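Long-range contacts in aldehyde dehydrogenase family protein (Pseudomonas syringae pv. tomato, PDB 6X9L), which oxidises long-chain aliphatic aldehydes, probably to the corresponding carboxylic acids, with NAD+ as the likely electron acceptor: residues Ala46-Gly51 and Leu210-Gly215; Ser101-Ala106 and Ser187-Leu192. The protein carries 1 engineered substitution. All coordinates share one frame; numbering follows the deposited sequence.

From the N terminus the chain first passes through the antiparallel hairpin of strands 33-38 and 43-49, whose end opens contact 1, and then through helix 93-104, whose last turn opens contact 2. The chain then lays down the first strands of the coenzyme-binding sheet, among them 143-155 and 178-182. At 187-192, the start of helix 188-201, it closes contact 2 across 80 intervening residues. Only after that helix and strand 208-210 does 210-215 meet 46-51, so the loop of contact 1 encloses that of contact 2. The two contacts touch: Val48 and Asn212 pack on Pro188, Val48 also reaches Leu189, and Leu210 lies against Ala191. Helix 188-201 thus stands between the hairpin, helix 93-104 and the loop leading to the adenine of NAD.

Contact 1: Ala46-Gly51 and Leu210-Gly215. With NAD (nicotinamide-adenine-dinucleotide), chain D.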
# COMPACT_ATOMS: atom_id res chain seq x y z
N ALA A 46 -21.43 -2.37 31.66
CA ALA A 46 -21.10 -0.98 31.42
C ALA A 46 -21.65 -0.56 30.07
O ALA A 46 -22.06 -1.39 29.25
CB ALA A 46 -19.59 -0.74 31.48
N HIS A 47 -21.68 0.75 29.85
CA HIS A 47 -22.08 1.33 28.59
C HIS A 47 -21.02 2.31 28.15
O HIS A 47 -20.27 2.87 28.96
CB HIS A 47 -23.42 2.06 28.71
CG HIS A 47 -24.56 1.17 29.04
ND1 HIS A 47 -24.75 0.64 30.30
CD2 HIS A 47 -25.58 0.71 28.28
CE1 HIS A 47 -25.84 -0.11 30.30
NE2 HIS A 47 -26.36 -0.08 29.08
N VAL A 48 -20.96 2.53 26.84
CA VAL A 48 -20.09 3.53 26.25
C VAL A 48 -20.86 4.21 25.14
O VAL A 48 -21.86 3.70 24.64
CB VAL A 48 -18.79 2.90 25.72
CG1 VAL A 48 -18.10 2.15 26.83
CG2 VAL A 48 -19.10 1.99 24.56
N ALA A 49 -20.38 5.39 24.76
CA ALA A 49 -21.06 6.22 23.78
C ALA A 49 -20.85 5.68 22.36
O ALA A 49 -19.86 5.00 22.08
CB ALA A 49 -20.58 7.66 23.87
N SER A 50 -21.80 6.00 21.48
CA SER A 50 -21.78 5.59 20.08
C SER A 50 -21.64 6.84 19.21
O SER A 50 -22.58 7.63 19.10
CB SER A 50 -23.03 4.80 19.70
OG SER A 50 -22.86 4.21 18.42
N GLY A 51 -20.46 6.98 18.59
CA GLY A 51 -20.15 8.16 17.82
C GLY A 51 -20.91 8.24 16.51
O GLY A 51 -21.40 7.25 15.96
N LEU A 210 -9.81 9.36 20.69
CA LEU A 210 -10.59 8.13 20.84
C LEU A 210 -12.08 8.40 20.59
O LEU A 210 -12.68 9.29 21.21
CB LEU A 210 -10.40 7.57 22.25
CG LEU A 210 -10.85 6.13 22.45
CD1 LEU A 210 -10.09 5.55 23.60
CD2 LEU A 210 -12.32 6.10 22.74
N VAL A 211 -12.67 7.64 19.67
CA VAL A 211 -14.11 7.69 19.46
C VAL A 211 -14.64 6.26 19.45
O VAL A 211 -14.09 5.38 18.77
CB VAL A 211 -14.51 8.41 18.15
CG1 VAL A 211 -16.02 8.47 18.04
CG2 VAL A 211 -13.91 9.81 18.10
N ASN A 212 -15.70 6.02 20.21
CA ASN A 212 -16.35 4.72 20.22
C ASN A 212 -17.51 4.72 19.24
O ASN A 212 -18.08 5.76 18.90
CB ASN A 212 -16.84 4.39 21.63
CG ASN A 212 -15.72 3.97 22.54
OD1 ASN A 212 -14.82 3.22 22.13
ND2 ASN A 212 -15.75 4.44 23.79
N GLY A 213 -17.85 3.53 18.77
CA GLY A 213 -19.04 3.36 17.96
C GLY A 213 -18.92 2.15 17.04
O GLY A 213 -17.96 1.39 17.09
N SER A 214 -19.94 2.01 16.19
CA SER A 214 -19.98 0.88 15.29
C SER A 214 -18.96 1.04 14.18
O SER A 214 -18.55 2.16 13.83
CB SER A 214 -21.38 0.73 14.69
OG SER A 214 -21.56 1.66 13.64
N GLY A 215 -18.52 -0.09 13.63
CA GLY A 215 -17.66 -0.10 12.47
C GLY A 215 -18.24 0.69 11.32
O GLY A 215 -17.67 1.70 10.88
PA NAD D . -14.32 -7.06 12.34
O1A NAD D . -13.76 -7.10 10.96
O2A NAD D . -15.74 -7.48 12.41
O5B NAD D . -14.14 -5.59 13.00
C5B NAD D . -12.86 -5.00 13.12
C4B NAD D . -13.00 -3.49 13.36
O4B NAD D . -13.64 -2.90 12.25
C3B NAD D . -13.88 -3.14 14.55
O3B NAD D . -13.35 -1.98 15.18
C2B NAD D . -15.23 -2.81 13.94
O2B NAD D . -15.98 -1.89 14.69
C1B NAD D . -14.78 -2.17 12.66
N9A NAD D . -15.74 -2.29 11.56
C8A NAD D . -16.68 -3.27 11.33
N7A NAD D . -17.27 -2.99 10.15
C5A NAD D . -16.73 -1.85 9.64
C6A NAD D . -16.96 -1.13 8.48
N6A NAD D . -17.77 -1.62 7.54
N1A NAD D . -16.21 -0.00 8.24
C2A NAD D . -15.24 0.41 9.13
N3A NAD D . -15.01 -0.31 10.28
C4A NAD D . -15.75 -1.42 10.52
O3 NAD D . -13.32 -7.88 13.30
PN NAD D . -13.59 -9.25 14.10
O1N NAD D . -13.88 -10.34 13.14
O2N NAD D . -14.53 -8.99 15.21
O5D NAD D . -12.05 -9.35 14.63
C5D NAD D . -11.35 -10.56 14.50
C4D NAD D . -10.69 -10.60 13.12
O4D NAD D . -9.55 -9.76 13.12
C3D NAD D . -10.20 -12.00 12.80
O3D NAD D . -10.34 -12.22 11.42
C2D NAD D . -8.73 -11.90 13.11
O2D NAD D . -7.97 -12.86 12.40
C1D NAD D . -8.42 -10.48 12.66
N1N NAD D . -7.14 -10.09 13.26
C2N NAD D . -6.06 -9.89 12.45
C3N NAD D . -4.82 -9.56 13.01
C7N NAD D . -3.60 -9.35 12.17
O7N NAD D . -2.51 -8.74 12.80
N7N NAD D . -3.54 -9.75 10.90
C4N NAD D . -4.70 -9.45 14.39
C5N NAD D . -5.81 -9.67 15.20
C6N NAD D . -7.03 -10.00 14.62
O HOH W 1 -17.44 6.38 25.16
O HOH W 2 -21.39 4.63 15.92
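The loop that leaves strand 208-210 of the coenzyme-binding sheet and starts helix 215-224 here meets the end of strand 43-49, from the antiparallel hairpin of strands 33-38 and 43-49, the touching runs lying almost at right angles (88°). One direct hydrogen bond joins them: Gly51 N donates to Asn212 O over 2.7 Å, bending to 148° at the hydrogen and approaching from above the carbonyl plane. Asn212 loses the most surface to the contact. With CG anti to its own carbonyl carbon (chi1 -76°), its side chain slants past Ala49 toward Val48: Asn212 CB lies 3.1 Å from Ala49 O, and ND2 comes up beside CB of Val48. Asn212 ND2 donates to a water over 2.9 Å, and the same water accepts from Ala49 N, tying the strand backbone to the asparagine tip. A second water accepts from Ser50 OG and from Ser214 N (3.0 Å) and donates to Gly51 O, linking both backbones just before the helix begins. Ser50 OG is anti to its own N, which brings it beside CA of Gly213. Gly213 adopts backbone angles suited to glycine and, like Gly51, has no side chain to hold the segments apart; its carbonyl O takes a hydrogen bond from Lys182 NZ. Ser214 is the N-cap residue, its OG bonded to Glu217 N. Next to it, Gly215 CA lies against the adenine of NAD, 3.0 Å from C4A. Such a glycine-containing turn between parallel strand and helix, adenine lodged at the helix start, is characteristic of the Rossmann-like coenzyme domain of aldehyde dehydrogenases.

Contact 2: Ser101-Ala106 and Ser187-Leu192; sequences SLEMGA and SPLSAL
Glu103, in the last turn of helix 93-104, carries the tight part of this contact, burying its carboxylate against the first turn of helix 188-201. CG stands in the crowded position between backbone N and carbonyl carbon (chi1 55°), and the chain then runs out extended, passing CA and CB of Ser187. OE2 of Glu103 accepts from Ser190 OG through its syn lone pair at 2.5 Å. Glu103 OE1, whose place is less certain, faces the opening of the helix: Ser190 N donates to it at 3.3 Å in a fairly straight bond (158°), and Leu189 N at 2.7 Å in a bent, weak one. Ser190 thus appears to engage both oxygens, which would limit rotation of the group, the OE2 bond being the surer of the two. Helix 188-201 is the crossover of a beta-alpha-beta unit between the parallel strands 178-182 and 208-210, and the N-H groups at its start would be expected to favour an ionised carboxylate. Pro161 covers the glutamate and both serines, and Ser187 also touches Trp158 of the NAD site. The other flank is looser. There Leu102 CD2 and Leu189 CD1 meet obliquely, 4.0 Å apart, with Leu102 partly exposed and Val36 of strand 33-38 against Leu189.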
# COMPACT_ATOMS: atom_id res chain seq x y z
N SER A 101 -9.74 -8.76 30.53
CA SER A 101 -10.46 -9.94 30.99
C SER A 101 -11.96 -9.67 31.09
O SER A 101 -12.78 -10.47 30.63
CB SER A 101 -9.91 -10.38 32.35
OG SER A 101 -10.44 -11.63 32.76
N LEU A 102 -12.32 -8.54 31.71
CA LEU A 102 -13.74 -8.24 31.91
C LEU A 102 -14.48 -8.12 30.59
O LEU A 102 -15.59 -8.66 30.43
CB LEU A 102 -13.89 -6.95 32.72
CG LEU A 102 -15.35 -6.60 33.00
CD1 LEU A 102 -15.92 -7.61 33.95
CD2 LEU A 102 -15.51 -5.17 33.54
N GLU A 103 -13.88 -7.44 29.60
CA GLU A 103 -14.62 -7.10 28.39
C GLU A 103 -14.65 -8.25 27.39
O GLU A 103 -15.67 -8.46 26.74
CB GLU A 103 -14.05 -5.84 27.76
CG GLU A 103 -12.57 -5.92 27.47
CD GLU A 103 -12.01 -4.65 26.86
OE1 GLU A 103 -12.77 -3.66 26.74
OE2 GLU A 103 -10.82 -4.64 26.48
N MET A 104 -13.55 -9.01 27.24
CA MET A 104 -13.54 -10.06 26.23
C MET A 104 -13.16 -11.43 26.79
O MET A 104 -12.84 -12.34 26.02
CB MET A 104 -12.62 -9.72 25.06
CG MET A 104 -11.25 -9.21 25.45
SD MET A 104 -10.12 -10.48 26.01
CE MET A 104 -10.07 -11.60 24.62
N GLY A 105 -13.19 -11.60 28.11
CA GLY A 105 -13.14 -12.93 28.67
C GLY A 105 -11.78 -13.59 28.75
O GLY A 105 -11.71 -14.78 29.11
N ALA A 106 -10.69 -12.88 28.44
CA ALA A 106 -9.35 -13.48 28.53
C ALA A 106 -9.07 -13.95 29.95
O ALA A 106 -9.18 -13.18 30.91
CB ALA A 106 -8.29 -12.47 28.11
N SER A 187 -14.80 -4.35 22.87
CA SER A 187 -13.72 -4.31 23.86
C SER A 187 -13.33 -2.86 24.11
O SER A 187 -12.16 -2.48 23.99
CB SER A 187 -12.52 -5.14 23.39
OG SER A 187 -11.99 -4.63 22.18
N PRO A 188 -14.28 -2.03 24.48
CA PRO A 188 -13.99 -0.60 24.61
C PRO A 188 -13.40 -0.20 25.95
O PRO A 188 -12.84 0.90 26.06
CB PRO A 188 -15.37 0.03 24.44
CG PRO A 188 -16.26 -0.99 25.10
CD PRO A 188 -15.68 -2.34 24.76
N LEU A 189 -13.50 -1.05 26.97
CA LEU A 189 -13.16 -0.62 28.32
C LEU A 189 -11.65 -0.41 28.48
O LEU A 189 -11.22 0.56 29.14
CB LEU A 189 -13.67 -1.64 29.34
CG LEU A 189 -15.15 -1.91 29.15
CD1 LEU A 189 -15.68 -2.89 30.21
CD2 LEU A 189 -15.93 -0.60 29.11
N SER A 190 -10.84 -1.30 27.91
CA SER A 190 -9.39 -1.17 28.04
C SER A 190 -8.88 -0.00 27.22
O SER A 190 -7.97 0.71 27.65
CB SER A 190 -8.71 -2.49 27.65
OG SER A 190 -8.98 -2.90 26.31
N ALA A 191 -9.48 0.23 26.05
CA ALA A 191 -9.18 1.45 25.31
C ALA A 191 -9.46 2.69 26.15
O ALA A 191 -8.68 3.66 26.13
CB ALA A 191 -9.98 1.46 24.00
N LEU A 192 -10.56 2.69 26.92
CA LEU A 192 -10.85 3.82 27.80
C LEU A 192 -9.71 4.06 28.79
O LEU A 192 -9.32 5.21 29.01
CB LEU A 192 -12.15 3.58 28.55
CG LEU A 192 -13.46 3.81 27.80
CD1 LEU A 192 -14.63 3.51 28.73
CD2 LEU A 192 -13.55 5.22 27.25